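Local coordinates for protein PmoF1 (Methylocystis sp. ATCC 49242, PDB 6P1E) that binds copper(II) through its PCu(A)C domain, forms a dimer, and probably serves as a copper chaperone in a methane-oxidizing bacterium, at residues Val69-Pro72 / Lys76-Leu79. Residues are numbered along the deposited sequence; the frame is centred on the assembly and turned at random.
Sequences VLLP and KITL
I77, near the start of strand 75-91, reaches across to strand 69-71 inside the PCu(A)C beta-fold; the two strands follow one another in the chain and face each other without pairing. They run nearly antiparallel, at 158°, but with axes of the short segments 7.7 Å apart they are joined by side chains, while their backbones bond to other strands: V69 and L71 pair with L43 and D41, I77 and L79 with I33 and A31. I77 CB points at the other strand and has the L71 CD2 methyl 4.1 Å away. A chi1 of -57° sets I77 CG1 anti to the carbonyl carbon and brings it against L71 CD2 at 3.8 Å and, at 3.6 Å, L70 O. From there CD1 carries on past that oxygen and ends against the proline ring, I77 CD1 to P72 CD being 4.2 Å, the two side chains crossing at about a right angle. The other branch, I77 CG2, turns to V69 and touches its CG1 at 3.9 Å as the two side chains slide past one another. An alanine here would keep only CB and would probably leave P72 CD without its mate on this strand and V69 CG1 with only the more distant L79 CD2, opening a gap between the strands. K76 and T78 point away from strand 69-71; T78 packs on W16 of the second subunit, and K76 NZ makes a weak hydrogen bond to I119 O of that subunit. At the V69 end, where both residues are buried, V69 CG2 and L79 CD2 meet at 3.9 Å.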
ATOM      1  N   VAL B  69       3.569   0.148  16.809  1.00 15.14           N
ATOM      2  CA  VAL B  69       3.076  -0.933  15.969  1.00 12.61           C
ATOM      3  C   VAL B  69       3.680  -2.237  16.465  1.00 13.74           C
ATOM      4  O   VAL B  69       4.895  -2.426  16.413  1.00 12.88           O
ATOM      5  CB  VAL B  69       3.424  -0.721  14.482  1.00 14.04           C
ATOM      6  CG1 VAL B  69       2.897  -1.873  13.640  1.00 12.34           C
ATOM      7  CG2 VAL B  69       2.854   0.598  13.988  1.00 12.32           C
ATOM      8  N   LEU B  70       2.828  -3.122  16.970  1.00 17.61           N
ATOM      9  CA  LEU B  70       3.270  -4.437  17.410  1.00 16.69           C
ATOM     10  C   LEU B  70       3.495  -5.334  16.198  1.00 15.31           C
ATOM     11  O   LEU B  70       2.691  -5.349  15.266  1.00 16.04           O
ATOM     12  CB  LEU B  70       2.247  -5.052  18.364  1.00 18.93           C
ATOM     13  CG  LEU B  70       1.880  -4.189  19.578  1.00 28.92           C
ATOM     14  CD1 LEU B  70       0.943  -4.941  20.508  1.00 35.99           C
ATOM     15  CD2 LEU B  70       3.119  -3.723  20.334  1.00 38.21           C
ATOM     16  N   LEU B  71       4.596  -6.077  16.225  1.00 14.27           N
ATOM     17  CA  LEU B  71       5.002  -6.921  15.107  1.00 15.74           C
ATOM     18  C   LEU B  71       5.197  -8.358  15.576  1.00 16.09           C
ATOM     19  O   LEU B  71       6.316  -8.770  15.886  1.00 15.67           O
ATOM     20  CB  LEU B  71       6.287  -6.383  14.471  1.00 16.35           C
ATOM     21  CG  LEU B  71       6.184  -4.944  13.961  1.00 16.43           C
ATOM     22  CD1 LEU B  71       7.559  -4.377  13.652  1.00 18.63           C
ATOM     23  CD2 LEU B  71       5.287  -4.878  12.733  1.00 18.05           C
ATOM     24  N   PRO B  72       4.101  -9.127  15.647  1.00 18.82           N
ATOM     25  CA  PRO B  72       4.200 -10.523  16.081  1.00 26.80           C
ATOM     26  C   PRO B  72       5.094 -11.344  15.158  1.00 16.48           C
ATOM     27  O   PRO B  72       5.226 -11.007  13.980  1.00 14.81           O
ATOM     28  CB  PRO B  72       2.750 -11.020  16.017  1.00 42.31           C
ATOM     29  CG  PRO B  72       1.912  -9.792  16.054  1.00 41.18           C
ATOM     30  CD  PRO B  72       2.710  -8.730  15.372  1.00 26.61           C
ATOM     31  N   LYS B  76       2.713 -10.374   9.233  1.00 17.74           N
ATOM     32  CA  LYS B  76       2.885  -9.102   8.554  1.00 14.37           C
ATOM     33  C   LYS B  76       1.820  -8.136   9.052  1.00 13.91           C
ATOM     34  O   LYS B  76       0.725  -8.554   9.432  1.00 16.87           O
ATOM     35  CB  LYS B  76       2.787  -9.285   7.042  1.00 25.69           C
ATOM     36  CG  LYS B  76       1.453  -9.855   6.590  1.00 33.55           C
ATOM     37  CD  LYS B  76       1.592 -10.746   5.367  1.00 46.15           C
ATOM     38  CE  LYS B  76       0.284 -11.475   5.077  1.00 47.03           C
ATOM     39  NZ  LYS B  76       0.173 -11.953   3.668  1.00 73.56           N
ATOM     40  N   ILE B  77       2.157  -6.852   9.057  1.00 12.35           N
ATOM     41  CA  ILE B  77       1.239  -5.802   9.483  1.00 14.24           C
ATOM     42  C   ILE B  77       1.158  -4.737   8.403  1.00 11.28           C
ATOM     43  O   ILE B  77       2.180  -4.296   7.874  1.00 11.20           O
ATOM     44  CB  ILE B  77       1.677  -5.148  10.810  1.00 17.39           C
ATOM     45  CG1 ILE B  77       1.820  -6.203  11.913  1.00 29.38           C
ATOM     46  CG2 ILE B  77       0.686  -4.061  11.227  1.00 25.62           C
ATOM     47  CD1 ILE B  77       0.519  -6.897  12.298  1.00 49.31           C
ATOM     48  N   THR B  78      -0.065  -4.323   8.094  1.00 12.23           N
ATOM     49  CA  THR B  78      -0.304  -3.263   7.126  1.00 10.52           C
ATOM     50  C   THR B  78      -0.582  -1.936   7.789  1.00 11.92           C
ATOM     51  O   THR B  78      -1.505  -1.822   8.599  1.00 14.45           O
ATOM     52  CB  THR B  78      -1.505  -3.572   6.234  1.00 18.29           C
ATOM     53  OG1 THR B  78      -1.409  -4.911   5.754  1.00 24.43           O
ATOM     54  CG2 THR B  78      -1.582  -2.603   5.062  1.00 31.80           C
ATOM     55  N   LEU B  79       0.216  -0.937   7.439  1.00  8.70           N
ATOM     56  CA  LEU B  79      -0.128   0.443   7.732  1.00  8.73           C
ATOM     57  C   LEU B  79      -0.714   1.020   6.452  1.00 11.86           C
ATOM     58  O   LEU B  79      -0.016   1.136   5.446  1.00  9.81           O
ATOM     59  CB  LEU B  79       1.083   1.251   8.200  1.00 10.57           C
ATOM     60  CG  LEU B  79       1.909   0.661   9.350  1.00 24.05           C
ATOM     61  CD1 LEU B  79       2.963   1.667   9.804  1.00 21.15           C
ATOM     62  CD2 LEU B  79       1.037   0.220  10.516  1.00 55.78           C
TER